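Local structure of periplasmic sugar-binding protein (Chloroflexus aurantiacus, 4RXU) at residues Tyr145-Ala150 and Lys178-Lys183; Leu31-Val36 and Lys309-Leu314; Trp45-Thr50 and Gly356-Ser361; Tyr158-Ala163 and Asp261-Asp266; Val127-Thr132 and Pro320-Thr325. The protein binds beta-D-glucopyranose between two lobes and probably serves as the solute-binding component of an ABC-type sugar transporter. All coordinates share one frame; numbering follows the deposited sequence. Where two conformers were deposited one is given.

The five contacts are spread over two lobes that hold a glucose between them. Contacts 2 and 5 belong to one lobe and touch each other, L314 CD2 meeting P320 CD at 3.6 Å. Contacts 1 and 4 belong to the other, joined where L180 CD1 packs on L159 CD2 at 3.8 Å. The centres of contacts 1 and 2 are about 40 Å apart, on opposite sides of the chain's centre. Contact 3 is the one with a residue of the sugar pocket, W45, and its Q47 side chain comes within about 7 Å of the glucose. In contact 4 the side chain of Y160 is about 12 Å from the sugar.

Contact 1: residues Tyr145-Ala150 and Lys178-Lys183; sequences YLVDHA and KVLQPK
V147 presents its two methyl groups to three side chains of the helical segment K178-K183. CG2 carries most of the meeting: it approaches V179 CG1 to 3.7 Å and K183 CG to 4.0 Å, and has a looser touch with L180 CD2 at 4.3 Å. The other methyl, CG1, reaches the same K183 CG at 4.1 Å, so this methylene faces both branches of the valine. A chi1 of 174° sets CG2 beside the backbone N of V147 and CG1 beside its carbonyl carbon, and the fork placed in this way lies across the K183 chain at about a right angle. That lysine contributes carbon alone here. Its chain bends at two successive torsions and carries NZ off to a salt bridge with D186. The contact is thus wholly apolar, with the aliphatic stem of K183 at its margin.

Behind V147 the helix is running out. H149 folds back so that ND1 donates to Y145 O over 2.9 Å, the oxygen lying almost in the imidazole plane, while ND1 itself sits above the centre of the Y145 ring. The partner helix is irregular at V179 and P182, the proline having no N-H to give to the preceding turn.

Helices 135-148 and 167-185, separated in the chain by strand 155-159, meet here beside strand 189-191, whose F189 touches V147, L180 and K183 alike.

Contact 2: residues Leu31-Val36 and Lys309-Leu314; sequences LAVGIV and KAAVAL
L31 and V33 reach from strand 29-37 to V312 and A311 on helix 300-315, and these two pairs make up the apolar contact. V33 CG2 meets A311 CB at 4.1 Å, the place where the backbones come closest, with CA atoms of V33 and A311 7.2 Å apart. Both branches of the valine face that alanine methyl, V33 CG1 lying only slightly farther from A311 CB, at 4.3 Å. L31 CD1 meets V312 CG2 at 4.2 Å, methyl to methyl, and here the backbones stand further off, 8.4 Å between the CA atoms of L31 and V312. The small alanine lets the helix come near at V33, while the longer leucine spans the wider gap at L31.

Polar bonds belong to each backbone separately. A32 is the centre of an inverse gamma turn, closed by a weak bond from V33 N to L31 O, and the strand turns a corner there. Beyond the segment, L31 pairs with Q62, A32 with K88 and V89, and G34 with V89 and I91.

As in other type I periplasmic binding proteins, a sheet with a parallel core is flanked by helices. Strand 29-37 runs between strands 61-67 and 89-92, and helix 300-315 also packs on these two flanking strands, A311 on V89 and V312 on Y61. With methyls meeting methyls, the interface rests on shape and the exclusion of water; between L31-V36 and K309-L314 nothing directional is added to that packing.

Contact 3: residues Trp45-Thr50 and Gly356-Ser361; sequences WIQDET and GYYSAS
Close to the glucose pocket, helix 44-59 is tied to the C-terminal tail by Q47 and Y357. The phenol of Y357 donates its proton to Q47 OE1 over 2.7 Å, approaching at a C=O...donor angle of 157° and tilted 21° from the carbonyl plane. The amide stands steeply to that ring, and OE1 lies near the ring plane at its edge. Q47 extends beyond CG (chi2 -159°), which carries the amide out to the phenol. Y358 OH is 3.7 Å from the same OE1 but spends its bond on A279 O. The two tyrosines also meet each other, Y357 CD2 sitting over the centre of the Y358 ring.

The far side of the amide is held as well: Q47 NE2 donates to D278 O and to E280 OE2, which fixes its rotation and decides which end is oxygen. D278 is itself a pocket residue, as is W45, two positions before Q47 and in touch with the sugar.

Around the Y357 ring, R51 of helix 44-59 makes a cation-pi contact and F297 of strand 295-298 an edge-to-face one, so the tail after helix 348-354 lodges beside helix 44-59 and the start of helix 300-315.

Contact 4: residues Tyr158-Ala163 and Asp261-Asp266; sequences YLYAGA and DAFAAD
Y158, near the end of strand 155-159, receives the rim of F263 on one face of its ring. F263 CZ sits 3.6 Å from Y158 CG, over the ring but offset toward its rim, and CE2 is 3.9 Å from Y158 CD1. The centroids of the Y158 and F263 rings are 4.9 Å apart and the planes stand at 81°, a T-shaped pair with F263 as the stem. The chi1 of Y158, -69°, puts its ring across from the carbonyl carbon with a face to the phenylalanine, and the hydroxyl is held beyond by D242 O. Were Y158 an alanine, the edge of F263 would be likely to face a gap and D242 O to lose its phenol partner.

L159 turns the other way, to pack on L180 of helix 167-185. The sheet therefore has helices on both faces, in the alternating beta-alpha order of the lobe. Strand 246-249, helix 253-264, which carries F263, and strand 269-274 follow one another as a beta-alpha-beta unit, the two strands adjacent in the parallel sheet.

Y160, just past the end of the strand, again points to the F263 side. It comes at the phenylalanine from the opposite direction, with OH in the plane of the F263 ring and 3.8 Å from F263 CE1; this is a contact at the ring's edge, and the hydroxyl bonds to N234 OD1 instead. V246, I248, V269 and L235 close in on F263, a buried ring. Farther on, A161 O and G162 O accept from T220 and T219 before A163 packs on W222, a residue of the glucose pocket.

Contact 5: residues Val127-Thr132 and Pro320-Thr325; sequences VDYYVT and PEARGT
P320 lies over one face of the Y129 ring, the two side chains crossing at about a right angle. CG of the proline stands 3.9 Å from the centroid of the ring of Y129, and the line to it is 15° off the ring normal, a CH-pi contact. CD is shifted toward the phenol end: P320 CD is 3.5 Å from Y129 CZ and 3.4 Å from Y129 OH, so the pyrrolidine spans from the ring to its oxygen. A322 comes from another direction, CB meeting the edge of the ring near its plane, 4.1 Å from Y129 CD1. Between them E321 points away, and the proline and alanine of this loop hold the tyrosine at face and rim.

Y129 is the first residue of strand 129-133, and its chi1 of -60°, which places CG opposite the carbonyl carbon, sends the ring to the loop that leaves helix 300-315; A310 and L314 of that helix back the proline.

A serine in place of Y129 takes away the face under P320 and the edge beside A322, and the loop would probably be less firmly placed against the strand.

The contact is apolar packing with one CH-pi interaction: the slightly positive C-H groups of a proline ring suit an electron-rich phenol face, and with P320 over the face and A322 at the edge, the ring is probably restrained in its tilt.

Contact 1: residues Tyr145-Ala150 and Lys178-Lys183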
# COMPACT_ATOMS: atom_id res chain seq x y z
N TYR A 145 7.64 -14.21 -3.12
CA TYR A 145 7.69 -14.99 -1.89
C TYR A 145 6.84 -16.26 -2.03
O TYR A 145 7.28 -17.36 -1.70
CB TYR A 145 7.25 -14.17 -0.66
CG TYR A 145 7.33 -15.01 0.59
CD1 TYR A 145 6.26 -15.83 0.95
CD2 TYR A 145 8.48 -15.04 1.36
CE1 TYR A 145 6.33 -16.65 2.06
CE2 TYR A 145 8.56 -15.84 2.49
CZ TYR A 145 7.49 -16.64 2.83
OH TYR A 145 7.57 -17.45 3.92
N LEU A 146 5.64 -16.12 -2.58
CA LEU A 146 4.75 -17.25 -2.75
C LEU A 146 5.36 -18.26 -3.71
O LEU A 146 5.41 -19.47 -3.44
CB LEU A 146 3.38 -16.80 -3.23
CG LEU A 146 2.62 -15.93 -2.23
CD1 LEU A 146 1.32 -15.45 -2.85
CD2 LEU A 146 2.28 -16.60 -0.89
N VAL A 147 5.83 -17.74 -4.84
CA VAL A 147 6.47 -18.59 -5.86
C VAL A 147 7.66 -19.36 -5.27
O VAL A 147 7.81 -20.58 -5.49
CB VAL A 147 6.93 -17.75 -7.07
CG1 VAL A 147 7.70 -18.61 -8.05
CG2 VAL A 147 5.73 -17.15 -7.81
N ASP A 148 8.47 -18.67 -4.48
CA ASP A 148 9.69 -19.26 -3.95
C ASP A 148 9.41 -20.37 -2.95
O ASP A 148 10.29 -21.20 -2.69
CB ASP A 148 10.57 -18.19 -3.28
CG ASP A 148 11.25 -17.24 -4.30
OD1 ASP A 148 11.21 -17.49 -5.52
OD2 ASP A 148 11.82 -16.22 -3.85
N HIS A 149 8.20 -20.37 -2.41
CA HIS A 149 7.77 -21.41 -1.46
C HIS A 149 6.80 -22.44 -2.01
O HIS A 149 6.23 -23.20 -1.24
CB HIS A 149 7.21 -20.77 -0.22
CG HIS A 149 8.26 -20.10 0.58
ND1 HIS A 149 8.72 -18.83 0.29
CD2 HIS A 149 9.02 -20.56 1.59
CE1 HIS A 149 9.72 -18.54 1.11
NE2 HIS A 149 9.90 -19.56 1.92
N ALA A 150 6.62 -22.47 -3.33
CA ALA A 150 5.72 -23.45 -3.96
C ALA A 150 6.53 -24.35 -4.84
O ALA A 150 7.48 -23.88 -5.50
CB ALA A 150 4.68 -22.73 -4.80
N LYS A 178 2.29 -10.02 -12.50
CA LYS A 178 3.36 -10.24 -13.46
C LYS A 178 4.38 -11.27 -13.01
O LYS A 178 5.18 -11.72 -13.83
CB LYS A 178 3.97 -8.92 -13.93
CG LYS A 178 2.88 -8.07 -14.60
CD LYS A 178 3.44 -7.08 -15.54
CE LYS A 178 2.42 -6.50 -16.49
NZ LYS A 178 3.06 -5.28 -17.05
N VAL A 179 4.31 -11.66 -11.74
CA VAL A 179 5.05 -12.82 -11.23
C VAL A 179 4.18 -14.07 -11.17
O VAL A 179 4.62 -15.17 -11.52
CB VAL A 179 5.65 -12.49 -9.83
CG1 VAL A 179 6.19 -13.73 -9.14
CG2 VAL A 179 6.73 -11.42 -9.95
N LEU A 180 2.95 -13.91 -10.71
CA LEU A 180 2.08 -15.08 -10.57
C LEU A 180 1.56 -15.66 -11.89
O LEU A 180 1.41 -16.87 -12.01
CB LEU A 180 0.90 -14.79 -9.64
CG LEU A 180 1.23 -14.41 -8.20
CD1 LEU A 180 -0.00 -13.84 -7.51
CD2 LEU A 180 1.78 -15.59 -7.42
N GLN A 181 1.27 -14.80 -12.86
CA GLN A 181 0.59 -15.25 -14.05
C GLN A 181 1.37 -16.37 -14.78
O GLN A 181 0.78 -17.39 -15.16
CB GLN A 181 0.23 -14.08 -14.97
CG GLN A 181 -0.50 -14.48 -16.25
CD GLN A 181 0.42 -15.03 -17.34
OE1 GLN A 181 1.56 -14.57 -17.51
NE2 GLN A 181 -0.09 -16.00 -18.11
N PRO A 182 2.69 -16.21 -14.95
CA PRO A 182 3.40 -17.32 -15.59
C PRO A 182 3.31 -18.62 -14.80
O PRO A 182 3.32 -19.69 -15.37
CB PRO A 182 4.85 -16.85 -15.60
CG PRO A 182 4.76 -15.38 -15.61
CD PRO A 182 3.55 -15.02 -14.83
N LYS A 183 3.28 -18.51 -13.48
CA LYS A 183 3.19 -19.68 -12.60
C LYS A 183 1.78 -20.26 -12.45
O LYS A 183 1.59 -21.32 -11.88
CB LYS A 183 3.80 -19.35 -11.25
CG LYS A 183 5.26 -18.90 -11.37
CD LYS A 183 6.14 -19.90 -12.09
CE LYS A 183 6.22 -21.18 -11.30
NZ LYS A 183 7.03 -22.16 -12.08

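Contact 2: residues Leu31-Val36 and Lys309-Leu314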
# COMPACT_ATOMS: atom_id res chain seq x y z
N LEU A 31 5.75 26.54 8.79
CA LEU A 31 5.97 26.44 7.35
C LEU A 31 4.65 26.56 6.61
O LEU A 31 3.62 26.08 7.07
CB LEU A 31 6.64 25.11 6.99
CG LEU A 31 8.03 24.85 7.57
CD1 LEU A 31 8.56 23.55 7.00
CD2 LEU A 31 8.99 25.99 7.31
N ALA A 32 4.70 27.18 5.43
CA ALA A 32 3.53 27.32 4.56
C ALA A 32 3.31 26.04 3.77
O ALA A 32 3.37 25.98 2.53
CB ALA A 32 3.68 28.52 3.64
N VAL A 33 3.03 25.01 4.55
CA VAL A 33 2.85 23.64 4.06
C VAL A 33 1.66 23.06 4.82
O VAL A 33 1.46 23.36 6.00
CB VAL A 33 4.10 22.76 4.31
CG1 VAL A 33 3.86 21.34 3.80
CG2 VAL A 33 5.31 23.36 3.63
N GLY A 34 0.87 22.23 4.13
CA GLY A 34 -0.23 21.50 4.73
C GLY A 34 -0.15 20.06 4.28
O GLY A 34 0.28 19.78 3.16
N ILE A 35 -0.50 19.16 5.20
CA ILE A 35 -0.49 17.73 4.95
C ILE A 35 -1.90 17.20 5.06
O ILE A 35 -2.59 17.47 6.05
CB ILE A 35 0.41 16.99 5.95
CG1 ILE A 35 1.87 17.41 5.76
CG2 ILE A 35 0.29 15.48 5.80
CD1 ILE A 35 2.78 17.01 6.92
N VAL A 36 -2.35 16.46 4.03
CA VAL A 36 -3.68 15.84 4.06
C VAL A 36 -3.56 14.35 3.89
O VAL A 36 -2.96 13.88 2.92
CB VAL A 36 -4.64 16.45 2.99
CG1 VAL A 36 -6.03 15.80 3.02
CG2 VAL A 36 -4.78 17.95 3.21
N LYS A 309 11.56 17.31 2.59
CA LYS A 309 12.66 17.87 1.80
C LYS A 309 12.13 18.55 0.51
O LYS A 309 12.54 19.66 0.14
CB LYS A 309 13.71 16.80 1.49
CG LYS A 309 14.54 16.37 2.70
CD LYS A 309 15.69 15.44 2.35
CE LYS A 309 15.34 13.96 2.37
NZ LYS A 309 16.58 13.14 2.14
N ALA A 310 11.19 17.90 -0.16
CA ALA A 310 10.65 18.46 -1.40
C ALA A 310 9.89 19.73 -1.10
O ALA A 310 10.04 20.72 -1.81
CB ALA A 310 9.78 17.46 -2.12
N ALA A 311 9.07 19.70 -0.05
CA ALA A 311 8.34 20.89 0.37
C ALA A 311 9.24 22.07 0.71
O ALA A 311 9.02 23.19 0.23
CB ALA A 311 7.43 20.58 1.54
N VAL A 312 10.27 21.80 1.49
CA VAL A 312 11.21 22.84 1.90
C VAL A 312 11.91 23.41 0.67
O VAL A 312 12.12 24.63 0.56
CB VAL A 312 12.19 22.31 2.97
CG1 VAL A 312 13.38 23.25 3.18
CG2 VAL A 312 11.43 22.07 4.27
N ALA A 313 12.28 22.55 -0.27
CA ALA A 313 12.91 23.05 -1.51
C ALA A 313 11.97 24.02 -2.23
O ALA A 313 12.35 25.13 -2.61
CB ALA A 313 13.33 21.90 -2.43
N LEU A 314 10.72 23.62 -2.39
CA LEU A 314 9.73 24.49 -3.04
C LEU A 314 9.49 25.80 -2.31
O LEU A 314 9.29 26.83 -2.93
CB LEU A 314 8.44 23.73 -3.24
CG LEU A 314 8.54 22.55 -4.20
CD1 LEU A 314 7.38 21.60 -4.03
CD2 LEU A 314 8.59 23.02 -5.63

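Contact 3: residues Trp45-Thr50 and Gly356-Ser361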
# COMPACT_ATOMS: atom_id res chain seq x y z
N TRP A 45 -1.90 5.04 7.91
CA TRP A 45 -1.77 6.51 8.00
C TRP A 45 -1.42 7.00 9.39
O TRP A 45 -0.93 8.12 9.54
CB TRP A 45 -2.97 7.26 7.40
CG TRP A 45 -3.29 6.62 6.10
CD1 TRP A 45 -4.37 5.86 5.82
CD2 TRP A 45 -2.41 6.49 4.97
NE1 TRP A 45 -4.25 5.29 4.57
CE2 TRP A 45 -3.05 5.67 4.03
CE3 TRP A 45 -1.15 7.01 4.65
CZ2 TRP A 45 -2.47 5.34 2.82
CZ3 TRP A 45 -0.59 6.68 3.44
CH2 TRP A 45 -1.24 5.86 2.54
N ILE A 46 -1.65 6.17 10.40
CA ILE A 46 -1.17 6.45 11.74
C ILE A 46 0.36 6.43 11.77
O ILE A 46 0.98 7.25 12.45
CB ILE A 46 -1.78 5.45 12.75
CG1 ILE A 46 -3.31 5.39 12.63
CG2 ILE A 46 -1.39 5.84 14.16
CD1 ILE A 46 -4.03 6.70 12.84
N GLN A 47 0.98 5.52 11.01
CA GLN A 47 2.44 5.50 10.90
C GLN A 47 2.92 6.83 10.32
O GLN A 47 3.80 7.50 10.88
CB GLN A 47 2.94 4.35 10.05
CG GLN A 47 2.66 2.95 10.57
CD GLN A 47 3.62 1.95 9.95
OE1 GLN A 47 4.85 2.14 10.00
NE2 GLN A 47 3.08 0.89 9.36
N ASP A 48 2.35 7.23 9.18
CA ASP A 48 2.78 8.50 8.58
C ASP A 48 2.53 9.69 9.49
O ASP A 48 3.38 10.55 9.59
CB ASP A 48 2.13 8.74 7.22
CG ASP A 48 2.38 7.60 6.27
OD1 ASP A 48 1.83 6.51 6.54
OD2 ASP A 48 3.15 7.79 5.29
N GLU A 49 1.38 9.74 10.15
CA GLU A 49 1.10 10.81 11.12
C GLU A 49 2.20 10.89 12.18
O GLU A 49 2.76 11.96 12.43
CB GLU A 49 -0.26 10.61 11.81
CG GLU A 49 -0.63 11.73 12.76
CD GLU A 49 -1.87 11.42 13.56
OE1 GLU A 49 -2.11 10.23 13.83
OE2 GLU A 49 -2.60 12.36 13.92
N THR A 50 2.53 9.75 12.76
CA THR A 50 3.57 9.65 13.79
C THR A 50 4.92 10.09 13.28
O THR A 50 5.60 10.90 13.90
CB THR A 50 3.66 8.21 14.33
OG1 THR A 50 2.45 7.92 15.05
CG2 THR A 50 4.94 8.05 15.24
N GLY A 356 16.56 0.86 13.42
CA GLY A 356 15.92 1.84 14.28
C GLY A 356 14.44 2.09 14.07
O GLY A 356 13.87 2.93 14.76
N TYR A 357 13.82 1.36 13.16
CA TYR A 357 12.42 1.61 12.87
C TYR A 357 11.55 1.37 14.10
O TYR A 357 10.72 2.24 14.48
CB TYR A 357 11.95 0.73 11.72
CG TYR A 357 10.69 1.23 11.05
CD1 TYR A 357 10.74 2.29 10.19
CD2 TYR A 357 9.44 0.64 11.29
CE1 TYR A 357 9.60 2.79 9.56
CE2 TYR A 357 8.31 1.09 10.63
CZ TYR A 357 8.40 2.18 9.76
OH TYR A 357 7.29 2.66 9.06
N TYR A 358 11.77 0.23 14.73
CA TYR A 358 11.08 -0.13 15.96
C TYR A 358 12.05 -0.53 17.05
O TYR A 358 13.11 -1.06 16.76
CB TYR A 358 10.14 -1.32 15.76
CG TYR A 358 8.97 -1.11 14.83
CD1 TYR A 358 8.20 0.04 14.89
CD2 TYR A 358 8.60 -2.08 13.93
CE1 TYR A 358 7.10 0.21 14.07
CE2 TYR A 358 7.49 -1.91 13.10
CZ TYR A 358 6.74 -0.76 13.19
OH TYR A 358 5.64 -0.56 12.37
N SER A 359 11.66 -0.31 18.29
CA SER A 359 12.38 -0.88 19.42
C SER A 359 12.08 -2.37 19.55
O SER A 359 10.94 -2.81 19.37
CB SER A 359 12.02 -0.15 20.71
OG SER A 359 12.54 -0.83 21.85
N ALA A 360 13.11 -3.15 19.87
CA ALA A 360 12.92 -4.58 20.11
C ALA A 360 11.87 -4.85 21.20
O ALA A 360 11.19 -5.88 21.17
CB ALA A 360 14.23 -5.23 20.50
N SER A 361 11.77 -3.93 22.16
CA SER A 361 10.85 -4.10 23.27
C SER A 361 9.37 -4.06 22.85
O SER A 361 8.48 -4.38 23.65
CB SER A 361 11.09 -3.05 24.34
OG SER A 361 10.84 -1.77 23.81

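Contact 4: residues Tyr158-Ala163 and Asp261-Asp266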
# COMPACT_ATOMS: atom_id res chain seq x y z
N TYR A 158 -4.95 -18.16 -3.55
CA TYR A 158 -6.04 -17.26 -3.20
C TYR A 158 -5.53 -15.83 -3.36
O TYR A 158 -4.52 -15.45 -2.75
CB TYR A 158 -6.49 -17.54 -1.77
CG TYR A 158 -7.19 -18.89 -1.63
CD1 TYR A 158 -6.46 -20.08 -1.55
CD2 TYR A 158 -8.57 -18.97 -1.59
CE1 TYR A 158 -7.10 -21.32 -1.42
CE2 TYR A 158 -9.22 -20.19 -1.48
CZ TYR A 158 -8.49 -21.37 -1.39
OH TYR A 158 -9.15 -22.59 -1.28
N LEU A 159 -6.21 -15.05 -4.19
CA LEU A 159 -5.79 -13.67 -4.50
C LEU A 159 -6.63 -12.68 -3.74
O LEU A 159 -7.85 -12.87 -3.61
CB LEU A 159 -5.98 -13.39 -6.00
CG LEU A 159 -5.22 -14.31 -6.98
CD1 LEU A 159 -5.67 -14.06 -8.41
CD2 LEU A 159 -3.70 -14.20 -6.84
N TYR A 160 -6.00 -11.62 -3.24
CA TYR A 160 -6.71 -10.52 -2.56
C TYR A 160 -6.08 -9.21 -2.98
O TYR A 160 -4.94 -9.15 -3.43
CB TYR A 160 -6.69 -10.69 -1.03
CG TYR A 160 -7.39 -11.97 -0.63
CD1 TYR A 160 -8.78 -12.04 -0.57
CD2 TYR A 160 -6.66 -13.15 -0.39
CE1 TYR A 160 -9.45 -13.21 -0.22
CE2 TYR A 160 -7.32 -14.34 -0.08
CZ TYR A 160 -8.71 -14.36 0.01
OH TYR A 160 -9.35 -15.54 0.35
N ALA A 161 -6.89 -8.17 -2.89
CA ALA A 161 -6.48 -6.84 -3.36
C ALA A 161 -6.96 -5.71 -2.46
O ALA A 161 -7.85 -5.88 -1.61
CB ALA A 161 -6.97 -6.61 -4.80
N GLY A 162 -6.36 -4.55 -2.70
CA GLY A 162 -6.73 -3.30 -2.03
C GLY A 162 -8.00 -2.67 -2.60
O GLY A 162 -8.68 -3.27 -3.45
N ALA A 163 -8.31 -1.46 -2.13
CA ALA A 163 -9.46 -0.68 -2.61
C ALA A 163 -9.23 -0.13 -4.01
O ALA A 163 -8.18 0.45 -4.28
CB ALA A 163 -9.76 0.46 -1.65
N ASP A 261 -6.30 -15.40 9.79
CA ASP A 261 -7.18 -15.86 10.88
C ASP A 261 -8.24 -16.82 10.35
O ASP A 261 -8.53 -17.85 10.97
CB ASP A 261 -7.87 -14.69 11.60
CG ASP A 261 -6.91 -13.86 12.45
OD1 ASP A 261 -5.74 -14.26 12.69
OD2 ASP A 261 -7.37 -12.76 12.86
N ALA A 262 -8.82 -16.50 9.20
CA ALA A 262 -9.80 -17.41 8.57
C ALA A 262 -9.19 -18.75 8.14
O ALA A 262 -9.75 -19.83 8.39
CB ALA A 262 -10.45 -16.72 7.38
N PHE A 263 -8.04 -18.67 7.45
CA PHE A 263 -7.36 -19.86 6.95
C PHE A 263 -6.82 -20.74 8.07
O PHE A 263 -6.88 -21.97 7.98
CB PHE A 263 -6.24 -19.46 5.98
CG PHE A 263 -6.73 -19.22 4.56
CD1 PHE A 263 -7.43 -18.08 4.23
CD2 PHE A 263 -6.51 -20.17 3.57
CE1 PHE A 263 -7.86 -17.85 2.92
CE2 PHE A 263 -6.94 -19.95 2.27
CZ PHE A 263 -7.62 -18.79 1.95
N ALA A 264 -6.34 -20.12 9.16
CA ALA A 264 -5.82 -20.87 10.31
C ALA A 264 -6.90 -21.72 10.95
O ALA A 264 -6.62 -22.78 11.50
CB ALA A 264 -5.25 -19.92 11.34
N ALA A 265 -8.13 -21.23 10.88
CA ALA A 265 -9.30 -21.92 11.47
C ALA A 265 -9.90 -23.06 10.65
O ALA A 265 -10.80 -23.75 11.12
CB ALA A 265 -10.39 -20.91 11.79
N ASP A 266 -9.43 -23.24 9.42
CA ASP A 266 -10.02 -24.21 8.52
C ASP A 266 -9.18 -25.46 8.66
O ASP A 266 -8.01 -25.48 8.29
CB ASP A 266 -9.99 -23.66 7.09
CG ASP A 266 -10.66 -24.58 6.08
OD1 ASP A 266 -10.35 -25.79 6.04
OD2 ASP A 266 -11.50 -24.07 5.30

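Contact 5: residues Val127-Thr132 and Pro320-Thr325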
# COMPACT_ATOMS: atom_id res chain seq x y z
N VAL A 127 -0.58 17.86 -10.69
CA VAL A 127 0.25 17.19 -9.70
C VAL A 127 1.71 17.51 -10.04
O VAL A 127 2.13 17.22 -11.17
CB VAL A 127 0.02 15.67 -9.67
CG1 VAL A 127 0.85 15.08 -8.56
CG2 VAL A 127 -1.46 15.33 -9.53
N ASP A 128 2.44 18.14 -9.12
CA ASP A 128 3.83 18.54 -9.41
C ASP A 128 4.83 17.42 -9.18
O ASP A 128 5.74 17.22 -9.97
CB ASP A 128 4.18 19.79 -8.63
CG ASP A 128 3.31 20.94 -9.03
OD1 ASP A 128 3.42 21.38 -10.19
OD2 ASP A 128 2.46 21.35 -8.23
N TYR A 129 4.66 16.70 -8.06
CA TYR A 129 5.58 15.60 -7.66
C TYR A 129 4.78 14.50 -7.03
O TYR A 129 3.68 14.73 -6.50
CB TYR A 129 6.68 16.09 -6.67
CG TYR A 129 7.50 17.16 -7.30
CD1 TYR A 129 8.56 16.85 -8.14
CD2 TYR A 129 7.13 18.51 -7.15
CE1 TYR A 129 9.27 17.85 -8.79
CE2 TYR A 129 7.82 19.51 -7.81
CZ TYR A 129 8.89 19.17 -8.63
OH TYR A 129 9.63 20.11 -9.29
N TYR A 130 5.37 13.32 -7.05
CA TYR A 130 4.82 12.15 -6.40
C TYR A 130 5.90 11.47 -5.52
O TYR A 130 6.85 10.90 -6.04
CB TYR A 130 4.32 11.17 -7.45
CG TYR A 130 3.65 9.91 -6.93
CD1 TYR A 130 2.94 9.89 -5.74
CD2 TYR A 130 3.73 8.74 -7.65
CE1 TYR A 130 2.33 8.72 -5.30
CE2 TYR A 130 3.11 7.58 -7.26
CZ TYR A 130 2.39 7.55 -6.09
OH TYR A 130 1.79 6.38 -5.72
N VAL A 131 5.71 11.56 -4.22
CA VAL A 131 6.57 10.90 -3.25
C VAL A 131 5.94 9.55 -2.96
O VAL A 131 4.81 9.47 -2.49
CB VAL A 131 6.69 11.73 -1.96
CG1 VAL A 131 7.40 10.96 -0.87
CG2 VAL A 131 7.39 13.06 -2.24
N THR A 132 6.68 8.50 -3.26
CA THR A 132 6.13 7.15 -3.27
C THR A 132 7.16 6.08 -2.94
O THR A 132 8.37 6.26 -3.15
CB THR A 132 5.48 6.85 -4.65
OG1 THR A 132 4.79 5.59 -4.64
CG2 THR A 132 6.54 6.80 -5.79
N PRO A 320 12.48 20.20 -6.24
CA PRO A 320 12.81 18.92 -5.66
C PRO A 320 13.55 17.99 -6.61
O PRO A 320 13.49 18.14 -7.82
CB PRO A 320 11.44 18.31 -5.36
CG PRO A 320 10.54 19.49 -5.19
CD PRO A 320 11.03 20.46 -6.21
N GLU A 321 14.16 16.98 -6.02
CA GLU A 321 15.02 16.06 -6.75
C GLU A 321 14.28 14.81 -7.20
O GLU A 321 14.35 13.78 -6.54
CB GLU A 321 16.17 15.59 -5.88
CG GLU A 321 16.91 16.69 -5.18
CD GLU A 321 17.99 16.17 -4.27
OE1 GLU A 321 18.46 15.02 -4.43
OE2 GLU A 321 18.36 16.94 -3.39
N ALA A 322 13.65 14.87 -8.35
CA ALA A 322 12.80 13.76 -8.81
C ALA A 322 13.52 12.96 -9.88
O ALA A 322 14.33 13.49 -10.66
CB ALA A 322 11.46 14.25 -9.33
N ARG A 323 13.26 11.65 -9.85
CA ARG A 323 13.84 10.74 -10.83
C ARG A 323 12.79 9.72 -11.22
O ARG A 323 12.23 9.02 -10.38
CB ARG A 323 15.08 10.03 -10.28
CG ARG A 323 16.21 10.96 -9.86
CD ARG A 323 16.90 11.64 -11.04
NE ARG A 323 17.98 12.50 -10.56
CZ ARG A 323 17.86 13.79 -10.25
NH1 ARG A 323 16.69 14.41 -10.37
NH2 ARG A 323 18.89 14.47 -9.81
N GLY A 324 12.52 9.63 -12.52
CA GLY A 324 11.49 8.73 -12.99
C GLY A 324 10.13 9.39 -12.85
O GLY A 324 9.99 10.51 -12.31
N THR A 325 9.12 8.71 -13.37
CA THR A 325 7.73 9.22 -13.36
C THR A 325 6.72 8.10 -13.10
O THR A 325 7.01 6.91 -13.31
CB THR A 325 7.33 9.91 -14.70
OG1 THR A 325 7.45 8.99 -15.78
CG2 THR A 325 8.18 11.22 -14.95